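Putative glutathione S-transferase (Corynebacterium glutamicum, PDB 3M1G) probably transfers glutathione to or from small-molecule substrates, as expected of a glutathione S-transferase of the ECM4-like subfamily. Local coordinates at residues R233-G238 with W277-D282; P174-A179 with D239-A244; T194-G199 with V221-L226. All blocks are in the same frame, centred on the assembly; numbering follows the deposited sequence.

All three contacts are buried within the helical C-terminal domain, but their chemistry differs. Contact 1 is largely polar, a loop tied to helix 274-284 by a salt bridge, a weak tyrosine bond and a water. Contact 2 depends on one backbone hydrogen bond at the start of helix 243-253, bordered by apolar side chains. Contact 3 is purely apolar across its segments, joining helices 182-197 and 209-229. Contacts 1 and 2 share the chain around 233-244 and meet where Tyr235 lies against His240 and Ile241. Leu236 of contact 1 also reaches Leu226 of contact 3, whereas contacts 2 and 3 do not touch.

Contact 1 (R233-G238 with W277-D282)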
loop_
_atom_site.group_PDB
_atom_site.type_symbol
_atom_site.label_atom_id
_atom_site.label_comp_id
_atom_site.label_asym_id
_atom_site.label_seq_id
_atom_site.Cartn_x
_atom_site.Cartn_y
_atom_site.Cartn_z
ATOM N N ARG A 233 20.555 -5.914 -17.178
ATOM C CA ARG A 233 19.976 -6.780 -18.190
ATOM C C ARG A 233 18.590 -6.202 -18.481
ATOM O O ARG A 233 17.874 -5.830 -17.539
ATOM C CB ARG A 233 19.776 -8.176 -17.614
ATOM C CG ARG A 233 21.048 -8.935 -17.229
ATOM C CD ARG A 233 20.678 -10.179 -16.423
ATOM N NE ARG A 233 21.859 -10.934 -15.989
ATOM C CZ ARG A 233 22.658 -10.564 -14.997
ATOM N NH1 ARG A 233 22.451 -9.446 -14.288
ATOM N NH2 ARG A 233 23.672 -11.321 -14.701
ATOM N N ARG A 234 18.182 -6.167 -19.744
ATOM C CA ARG A 234 16.847 -5.661 -20.032
ATOM C C ARG A 234 15.728 -6.548 -19.436
ATOM O O ARG A 234 14.790 -6.039 -18.808
ATOM C CB ARG A 234 16.632 -5.479 -21.539
ATOM C CG ARG A 234 15.247 -4.965 -21.804
ATOM C CD ARG A 234 15.179 -3.967 -22.811
ATOM N NE ARG A 234 13.815 -3.553 -23.125
ATOM C CZ ARG A 234 13.515 -2.957 -24.274
ATOM N NH1 ARG A 234 14.468 -2.768 -25.191
ATOM N NH2 ARG A 234 12.278 -2.619 -24.557
ATOM N N TYR A 235 15.847 -7.863 -19.630
ATOM C CA TYR A 235 14.921 -8.843 -19.082
ATOM C C TYR A 235 15.737 -9.821 -18.243
ATOM O O TYR A 235 16.956 -9.714 -18.193
ATOM C CB TYR A 235 14.181 -9.551 -20.216
ATOM C CG TYR A 235 13.478 -8.592 -21.163
ATOM C CD1 TYR A 235 12.346 -7.900 -20.774
ATOM C CD2 TYR A 235 13.976 -8.351 -22.428
ATOM C CE1 TYR A 235 11.702 -7.008 -21.630
ATOM C CE2 TYR A 235 13.353 -7.465 -23.299
ATOM C CZ TYR A 235 12.214 -6.815 -22.903
ATOM O OH TYR A 235 11.609 -5.938 -23.757
ATOM N N LEU A 236 15.084 -10.788 -17.605
ATOM C CA LEU A 236 15.779 -11.650 -16.618
ATOM C C LEU A 236 16.987 -12.373 -17.183
ATOM O O LEU A 236 17.983 -12.533 -16.470
ATOM C CB LEU A 236 14.844 -12.668 -16.015
ATOM C CG LEU A 236 13.836 -12.083 -15.005
ATOM C CD1 LEU A 236 12.757 -13.117 -14.704
ATOM C CD2 LEU A 236 14.559 -11.574 -13.720
HETATM N N MSE A 237 16.873 -12.841 -18.436
HETATM C CA MSE A 237 17.937 -13.580 -19.082
HETATM C C MSE A 237 18.600 -12.779 -20.216
HETATM O O MSE A 237 19.111 -13.366 -21.169
HETATM C CB MSE A 237 17.400 -14.902 -19.633
HETATM C CG MSE A 237 16.608 -15.736 -18.632
HETATM SE SE MSE A 237 17.616 -16.141 -16.995
HETATM C CE MSE A 237 19.063 -17.026 -17.775
ATOM N N GLY A 238 18.580 -11.459 -20.139
ATOM C CA GLY A 238 19.344 -10.643 -21.083
ATOM C C GLY A 238 18.489 -9.806 -22.022
ATOM O O GLY A 238 17.547 -9.158 -21.599
ATOM N N TRP A 277 10.079 -1.576 -11.901
ATOM C CA TRP A 277 8.936 -0.829 -12.446
ATOM C C TRP A 277 9.059 -0.558 -13.950
ATOM O O TRP A 277 8.071 -0.653 -14.672
ATOM C CB TRP A 277 8.749 0.479 -11.688
ATOM C CG TRP A 277 7.638 1.391 -12.118
ATOM C CD1 TRP A 277 7.749 2.719 -12.256
ATOM C CD2 TRP A 277 6.244 1.072 -12.423
ATOM N NE1 TRP A 277 6.550 3.269 -12.634
ATOM C CE2 TRP A 277 5.612 2.290 -12.756
ATOM C CE3 TRP A 277 5.491 -0.108 -12.466
ATOM C CZ2 TRP A 277 4.247 2.376 -13.090
ATOM C CZ3 TRP A 277 4.131 -0.038 -12.845
ATOM C CH2 TRP A 277 3.532 1.201 -13.143
ATOM N N GLY A 278 10.257 -0.191 -14.397
ATOM C CA GLY A 278 10.569 -0.093 -15.828
ATOM C C GLY A 278 10.328 -1.414 -16.539
ATOM O O GLY A 278 9.630 -1.469 -17.552
ATOM N N TYR A 279 10.866 -2.491 -15.971
ATOM C CA TYR A 279 10.658 -3.863 -16.494
ATOM C C TYR A 279 9.188 -4.259 -16.566
ATOM O O TYR A 279 8.714 -4.774 -17.576
ATOM C CB TYR A 279 11.486 -4.812 -15.626
ATOM C CG TYR A 279 11.242 -6.312 -15.740
ATOM C CD1 TYR A 279 11.898 -7.064 -16.674
ATOM C CD2 TYR A 279 10.378 -6.963 -14.853
ATOM C CE1 TYR A 279 11.717 -8.430 -16.740
ATOM C CE2 TYR A 279 10.193 -8.334 -14.904
ATOM C CZ TYR A 279 10.878 -9.062 -15.859
ATOM O OH TYR A 279 10.732 -10.425 -15.940
ATOM N N LEU A 280 8.451 -4.022 -15.488
ATOM C CA LEU A 280 7.031 -4.327 -15.464
ATOM C C LEU A 280 6.245 -3.603 -16.527
ATOM O O LEU A 280 5.388 -4.188 -17.202
ATOM C CB LEU A 280 6.443 -4.070 -14.074
ATOM C CG LEU A 280 4.934 -4.342 -13.871
ATOM C CD1 LEU A 280 4.504 -5.748 -14.316
ATOM C CD2 LEU A 280 4.511 -4.032 -12.363
ATOM N N ARG A 281 6.525 -2.324 -16.717
ATOM C CA ARG A 281 5.838 -1.562 -17.751
ATOM C C ARG A 281 6.171 -2.064 -19.172
ATOM O O ARG A 281 5.278 -2.163 -20.035
ATOM C CB ARG A 281 6.172 -0.072 -17.614
ATOM C CG ARG A 281 5.439 0.591 -16.434
ATOM C CD ARG A 281 5.830 2.024 -16.276
ATOM N NE ARG A 281 7.193 2.162 -15.798
ATOM C CZ ARG A 281 7.852 3.319 -15.710
ATOM N NH1 ARG A 281 9.071 3.341 -15.191
ATOM N NH2 ARG A 281 7.290 4.452 -16.120
ATOM N N ASP A 282 7.449 -2.347 -19.404
ATOM C CA ASP A 282 7.993 -2.859 -20.695
ATOM C C ASP A 282 7.245 -4.158 -21.059
ATOM O O ASP A 282 6.694 -4.297 -22.134
ATOM C CB ASP A 282 9.506 -3.067 -20.466
ATOM C CG ASP A 282 10.317 -3.436 -21.733
ATOM O OD1 ASP A 282 9.794 -3.465 -22.847
ATOM O OD2 ASP A 282 11.539 -3.649 -21.579
HETATM O O HOH W 1 12.667 -4.288 -19.204
#
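In the helical C-terminal domain of this GST fold, Arg234, just before a type I beta turn (Tyr235 to Gly238), and Tyr235 and Leu236, its first two residues, dock on Tyr279 and Asp282 of helix 274-284. The turn is closed by Tyr235 N to Gly238 O as well as Gly238 N to Tyr235 O, and Gly238 suits its last position because its positive phi (113°) brings no side chain against the preceding carbonyl.

Asp282 is the polar centre. Arg234 grips it side-on with two nitrogens: NE gives a nearly straight bond to the syn lone pair of OD2 (2.8 Å), while NH2 reaches OD1 (3.1 Å). The guanidinium and carboxylate planes are twisted 31° apart, and accordingly NH2 meets OD1 from outside the carboxylate plane. Tyr235 OH adds a weak hydrogen bond to Asp282 OD1, and a water donates to both Arg234 O and Asp282 OD2. So many donors would be expected to favour a charged aspartate in this buried place. Arginine also suits its position through its aliphatic part: CG, anti to the backbone N (chi1 180°), lies 3.5 Å above one face of the Tyr235 ring, offset toward the rim, and NH1 continues to Gly334 O.

Tyr279 supplies the apolar flank. Its CE1 approaches the edge of the Tyr235 ring at CD1 (4.1 Å), without stacking. Its hydroxyl bonds to Asp245, which also accepts from Leu236 N, and the leucine crosses the tyrosine at about a right angle, with Leu236 CG and CD1 each 3.6 Å from Tyr279 OH.

Contact 2 (P174-A179 with D239-A244)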
loop_
_atom_site.group_PDB
_atom_site.type_symbol
_atom_site.label_atom_id
_atom_site.label_comp_id
_atom_site.label_asym_id
_atom_site.label_seq_id
_atom_site.Cartn_x
_atom_site.Cartn_y
_atom_site.Cartn_z
ATOM N N PRO A 174 8.225 -16.292 -31.182
ATOM C CA PRO A 174 9.522 -16.221 -30.518
ATOM C C PRO A 174 9.982 -17.582 -29.958
ATOM O O PRO A 174 9.164 -18.449 -29.653
ATOM C CB PRO A 174 9.263 -15.245 -29.347
ATOM C CG PRO A 174 7.789 -15.315 -29.110
ATOM C CD PRO A 174 7.212 -15.499 -30.490
ATOM N N ASN A 175 11.289 -17.712 -29.784
ATOM C CA ASN A 175 11.911 -18.800 -29.021
ATOM C C ASN A 175 12.063 -18.324 -27.563
ATOM O O ASN A 175 13.029 -17.609 -27.200
ATOM C CB ASN A 175 13.289 -19.152 -29.652
ATOM C CG ASN A 175 13.978 -20.313 -28.948
ATOM O OD1 ASN A 175 13.516 -20.774 -27.890
ATOM N ND2 ASN A 175 15.098 -20.779 -29.510
ATOM N N LEU A 176 11.093 -18.700 -26.735
ATOM C CA LEU A 176 11.014 -18.222 -25.345
ATOM C C LEU A 176 11.867 -19.073 -24.379
ATOM O O LEU A 176 12.066 -18.699 -23.222
ATOM C CB LEU A 176 9.544 -18.221 -24.856
ATOM C CG LEU A 176 8.635 -17.292 -25.656
ATOM C CD1 LEU A 176 7.162 -17.481 -25.282
ATOM C CD2 LEU A 176 9.069 -15.754 -25.453
ATOM N N TYR A 177 12.338 -20.223 -24.844
ATOM C CA TYR A 177 13.073 -21.158 -23.982
ATOM C C TYR A 177 14.274 -21.733 -24.744
ATOM O O TYR A 177 14.330 -22.944 -25.028
ATOM C CB TYR A 177 12.140 -22.259 -23.532
ATOM C CG TYR A 177 12.652 -23.122 -22.371
ATOM C CD1 TYR A 177 13.057 -22.536 -21.167
ATOM C CD2 TYR A 177 12.693 -24.508 -22.458
ATOM C CE1 TYR A 177 13.498 -23.307 -20.091
ATOM C CE2 TYR A 177 13.136 -25.312 -21.355
ATOM C CZ TYR A 177 13.538 -24.677 -20.185
ATOM O OH TYR A 177 13.979 -25.369 -19.075
ATOM N N PRO A 178 15.208 -20.867 -25.120
ATOM C CA PRO A 178 16.291 -21.313 -26.000
ATOM C C PRO A 178 17.318 -22.210 -25.306
ATOM O O PRO A 178 17.694 -21.951 -24.148
ATOM C CB PRO A 178 16.970 -20.010 -26.409
ATOM C CG PRO A 178 16.386 -18.959 -25.611
ATOM C CD PRO A 178 15.351 -19.460 -24.738
ATOM N N ALA A 179 17.763 -23.224 -26.037
ATOM C CA ALA A 179 18.667 -24.256 -25.544
ATOM C C ALA A 179 19.839 -23.706 -24.744
ATOM O O ALA A 179 20.147 -24.219 -23.674
ATOM C CB ALA A 179 19.185 -25.141 -26.732
ATOM N N ASP A 239 18.804 -9.869 -23.310
ATOM C CA ASP A 239 18.260 -8.900 -24.258
ATOM C C ASP A 239 16.805 -9.132 -24.653
ATOM O O ASP A 239 16.169 -8.199 -25.117
ATOM C CB ASP A 239 19.102 -8.891 -25.541
ATOM C CG ASP A 239 20.434 -8.180 -25.366
ATOM O OD1 ASP A 239 20.600 -7.453 -24.365
ATOM O OD2 ASP A 239 21.292 -8.347 -26.246
ATOM N N HIS A 240 16.318 -10.369 -24.538
ATOM C CA HIS A 240 14.974 -10.720 -24.996
ATOM C C HIS A 240 14.134 -11.442 -23.936
ATOM O O HIS A 240 14.665 -12.077 -23.032
ATOM C CB HIS A 240 15.037 -11.567 -26.304
ATOM C CG HIS A 240 15.885 -10.945 -27.379
ATOM N ND1 HIS A 240 15.681 -9.653 -27.816
ATOM C CD2 HIS A 240 16.955 -11.416 -28.078
ATOM C CE1 HIS A 240 16.590 -9.353 -28.742
ATOM N NE2 HIS A 240 17.389 -10.394 -28.900
ATOM N N ILE A 241 12.817 -11.359 -24.101
ATOM C CA ILE A 241 11.862 -12.011 -23.218
ATOM C C ILE A 241 12.003 -13.540 -23.309
ATOM O O ILE A 241 12.190 -14.098 -24.402
ATOM C CB ILE A 241 10.413 -11.597 -23.555
ATOM C CG1 ILE A 241 10.237 -10.115 -23.229
ATOM C CG2 ILE A 241 9.357 -12.509 -22.817
ATOM C CD1 ILE A 241 8.956 -9.454 -23.743
ATOM N N THR A 242 11.993 -14.185 -22.144
ATOM C CA THR A 242 12.001 -15.645 -22.038
ATOM C C THR A 242 10.925 -16.139 -21.069
ATOM O O THR A 242 10.238 -15.358 -20.398
ATOM C CB THR A 242 13.369 -16.167 -21.513
ATOM O OG1 THR A 242 13.639 -15.586 -20.222
ATOM C CG2 THR A 242 14.540 -15.850 -22.504
ATOM N N GLU A 243 10.769 -17.457 -21.018
ATOM C CA GLU A 243 9.954 -18.128 -20.026
ATOM C C GLU A 243 10.091 -17.564 -18.603
ATOM O O GLU A 243 9.098 -17.512 -17.875
ATOM C CB GLU A 243 10.324 -19.621 -20.016
ATOM C CG GLU A 243 9.710 -20.493 -18.933
ATOM C CD GLU A 243 8.281 -21.008 -19.247
ATOM O OE1 GLU A 243 7.827 -20.868 -20.400
ATOM O OE2 GLU A 243 7.642 -21.591 -18.324
ATOM N N ALA A 244 11.317 -17.258 -18.180
ATOM C CA ALA A 244 11.557 -16.652 -16.859
ATOM C C ALA A 244 10.733 -15.391 -16.589
ATOM O O ALA A 244 10.173 -15.219 -15.500
ATOM C CB ALA A 244 13.090 -16.374 -16.664
HETATM O O HOH W 2 14.029 -15.663 -25.959
#
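Leu176 and Thr242 bring their CA atoms to within 4.3 Å, close enough for Leu176 O to accept from Glu243 N in a nearly straight bond of 2.8 Å (166°). The donor is tilted modestly from the carbonyl plane, and Thr242 CA lies beside the same oxygen.

The Leu176 side chain leaves with CG anti to its carbonyl carbon (chi1 -62°), and its CD2 branch rests on Ile241 O at 3.7 Å and on Ile241 CG2 at 4.2 Å. The two aliphatic chains lie side by side and point the same way, an ordinary van der Waals contact between branched residues. Leu176 also meets Leu82 and Leu83 of helix 71-83, so this loop residue serves the interface with the thioredoxin-like domain.

Thr242 places OG1 between its backbone N and carbonyl carbon (chi1 59°), with CG2 beside the backbone N; Pro178 CD lies 4.3 Å to the side of this methyl CG2. Glu243 runs out anti to its backbone N and then bends at chi2. Its CB meets Tyr177 CD1 obliquely (4.2 Å), while OE2 goes on to Thr158 and forms a salt bridge with Arg247, which would help to balance the charge of this buried glutamate. Farther along, a water donates to Ile241 O (2.9 Å) and lies doubtfully close to Asn175 O.

Thr242 is the N-cap of helix 243-253, and its backbone N bonds to Asp245 OD2, three residues on, one half of a capping box. The sequence Thr-Glu-Ala-Asp fits the Ser/Thr-X-X-Asp capping box well known at the corresponding helix start of glutathione S-transferases, here with an outside carbonyl taking the first-turn N-H of Glu243.

Contact 3 (T194-G199 with V221-L226); sequences TEVNNG and VALDWL
Two flat groups flank the place where Glu195 and Val196 pack on Ala222: the Glu195 carboxylate and the Trp225 indole. One face of the indole carries Leu226 CD2, 3.6 Å above the plane and offset toward the rim, and Arg191 of helix 182-197 makes a cation-pi contact with the ring. At the carboxylate, Thr194 OG1 donates to the anti lone pair of OE2 (2.6 Å), while OE1 forms a salt bridge with Arg218, one turn before Ala222 on helix 209-229. The acid is therefore held between both helices, and its chain, bent at chi2, keeps the charge beside the seam.

The seam itself is aliphatic. The CB of Ala222 points toward helix 182-197 and touches Glu195 CB and Val196 CG2, each at 3.5 Å. A methyl suits this place because the CA atoms of Glu195 and Ala222 are just 6.1 Å apart, close for two helices.

Val196 spreads its two branches over the next turn. CG1, anti to the backbone N (chi1 -180°), reaches Leu223 CD2 at 4.1 Å; CG2, anti to the carbonyl carbon, lies on Ala222 and approaches Leu226 CD1 at 4.2 Å. The beta-branched valine thus meets three residues of one helix face, and both leucines are slanted against it. Leu248 of helix 243-253 touches Val196 and Leu226 too, closing the apolar cluster from a third helix.

The backbone at 194-197 makes a wider pi-type turn; just beyond it Gly199, at the start of helix 199-204, has no CB to clash with Glu195 O. Side chain to side chain, Val196 lies about 8 Å from Tyr259, predicted to lower the pKa of the active-site cysteine, and about 9 Å from Tyr201, the predicted proton donor/acceptor. The arrangement is close helix-helix packing through a small residue, within the helical bundle of the GST C-terminal domain.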
loop_
_atom_site.group_PDB
_atom_site.type_symbol
_atom_site.label_atom_id
_atom_site.label_comp_id
_atom_site.label_asym_id
_atom_site.label_seq_id
_atom_site.Cartn_x
_atom_site.Cartn_y
_atom_site.Cartn_z
ATOM N N THR A 194 10.131 -19.936 -5.288
ATOM C CA THR A 194 10.001 -20.126 -3.857
ATOM C C THR A 194 9.963 -18.788 -3.087
ATOM O O THR A 194 9.252 -18.658 -2.101
ATOM C CB THR A 194 11.103 -21.064 -3.273
ATOM O OG1 THR A 194 12.398 -20.477 -3.443
ATOM C CG2 THR A 194 11.068 -22.482 -3.937
ATOM N N GLU A 195 10.711 -17.786 -3.529
ATOM C CA GLU A 195 10.844 -16.555 -2.723
ATOM C C GLU A 195 9.905 -15.422 -3.146
ATOM O O GLU A 195 9.646 -14.521 -2.347
ATOM C CB GLU A 195 12.270 -16.058 -2.802
ATOM C CG GLU A 195 13.320 -17.097 -2.527
ATOM C CD GLU A 195 13.110 -17.833 -1.210
ATOM O OE1 GLU A 195 13.252 -17.176 -0.131
ATOM O OE2 GLU A 195 12.841 -19.069 -1.264
ATOM N N VAL A 196 9.399 -15.459 -4.386
ATOM C CA VAL A 196 8.563 -14.387 -4.950
ATOM C C VAL A 196 7.176 -14.884 -5.349
ATOM O O VAL A 196 6.177 -14.404 -4.762
ATOM C CB VAL A 196 9.267 -13.702 -6.118
ATOM C CG1 VAL A 196 8.405 -12.571 -6.715
ATOM C CG2 VAL A 196 10.671 -13.153 -5.622
ATOM N N ASN A 197 7.078 -15.829 -6.317
ATOM C CA ASN A 197 5.783 -16.320 -6.759
ATOM C C ASN A 197 4.976 -16.893 -5.605
ATOM O O ASN A 197 3.809 -16.545 -5.441
ATOM C CB ASN A 197 5.854 -17.442 -7.855
ATOM C CG ASN A 197 6.570 -17.029 -9.136
ATOM O OD1 ASN A 197 7.252 -17.867 -9.714
ATOM N ND2 ASN A 197 6.416 -15.758 -9.608
ATOM N N ASN A 198 5.569 -17.818 -4.852
ATOM C CA ASN A 198 4.971 -18.320 -3.649
ATOM C C ASN A 198 5.172 -17.419 -2.458
ATOM O O ASN A 198 4.434 -17.514 -1.493
ATOM C CB ASN A 198 5.614 -19.644 -3.238
ATOM C CG ASN A 198 4.881 -20.810 -3.755
ATOM O OD1 ASN A 198 3.693 -20.720 -4.079
ATOM N ND2 ASN A 198 5.564 -21.951 -3.811
ATOM N N GLY A 199 6.247 -16.643 -2.494
ATOM C CA GLY A 199 6.644 -15.740 -1.403
ATOM C C GLY A 199 5.544 -14.789 -0.964
ATOM O O GLY A 199 5.384 -14.545 0.235
ATOM N N VAL A 221 14.389 -9.838 0.247
ATOM C CA VAL A 221 15.742 -10.248 -0.163
ATOM C C VAL A 221 15.688 -10.613 -1.666
ATOM O O VAL A 221 16.551 -10.181 -2.443
ATOM C CB VAL A 221 16.265 -11.471 0.652
ATOM C CG1 VAL A 221 17.433 -12.138 -0.051
ATOM C CG2 VAL A 221 16.691 -11.065 2.124
ATOM N N ALA A 222 14.662 -11.349 -2.080
ATOM C CA ALA A 222 14.568 -11.749 -3.480
ATOM C C ALA A 222 14.199 -10.581 -4.403
ATOM O O ALA A 222 14.765 -10.453 -5.491
ATOM C CB ALA A 222 13.581 -12.920 -3.667
ATOM N N LEU A 223 13.251 -9.732 -4.006
ATOM C CA LEU A 223 12.929 -8.555 -4.840
ATOM C C LEU A 223 14.127 -7.608 -4.981
ATOM O O LEU A 223 14.357 -7.003 -6.053
ATOM C CB LEU A 223 11.692 -7.820 -4.321
ATOM C CG LEU A 223 10.340 -8.559 -4.442
ATOM C CD1 LEU A 223 9.190 -7.775 -3.732
ATOM C CD2 LEU A 223 9.951 -8.865 -5.899
ATOM N N ASP A 224 14.936 -7.487 -3.926
ATOM C CA ASP A 224 16.134 -6.635 -4.036
ATOM C C ASP A 224 17.185 -7.278 -4.959
ATOM O O ASP A 224 17.897 -6.581 -5.673
ATOM C CB ASP A 224 16.761 -6.378 -2.652
ATOM C CG ASP A 224 15.981 -5.345 -1.829
ATOM O OD1 ASP A 224 15.251 -4.496 -2.406
ATOM O OD2 ASP A 224 16.092 -5.393 -0.581
ATOM N N TRP A 225 17.295 -8.607 -4.911
ATOM C CA TRP A 225 18.136 -9.338 -5.860
ATOM C C TRP A 225 17.637 -9.095 -7.302
ATOM O O TRP A 225 18.441 -8.827 -8.189
ATOM C CB TRP A 225 18.136 -10.845 -5.549
ATOM C CG TRP A 225 18.462 -11.726 -6.713
ATOM C CD1 TRP A 225 19.648 -11.773 -7.398
ATOM C CD2 TRP A 225 17.621 -12.719 -7.302
ATOM N NE1 TRP A 225 19.560 -12.694 -8.400
ATOM C CE2 TRP A 225 18.334 -13.291 -8.365
ATOM C CE3 TRP A 225 16.318 -13.166 -7.051
ATOM C CZ2 TRP A 225 17.801 -14.301 -9.174
ATOM C CZ3 TRP A 225 15.785 -14.188 -7.863
ATOM C CH2 TRP A 225 16.514 -14.717 -8.909
ATOM N N LEU A 226 16.332 -9.180 -7.533
ATOM C CA LEU A 226 15.814 -8.970 -8.896
ATOM C C LEU A 226 16.052 -7.529 -9.396
ATOM O O LEU A 226 16.417 -7.291 -10.562
ATOM C CB LEU A 226 14.327 -9.328 -8.980
ATOM C CG LEU A 226 14.018 -10.811 -8.853
ATOM C CD1 LEU A 226 12.521 -11.039 -8.714
ATOM C CD2 LEU A 226 14.580 -11.612 -10.049
#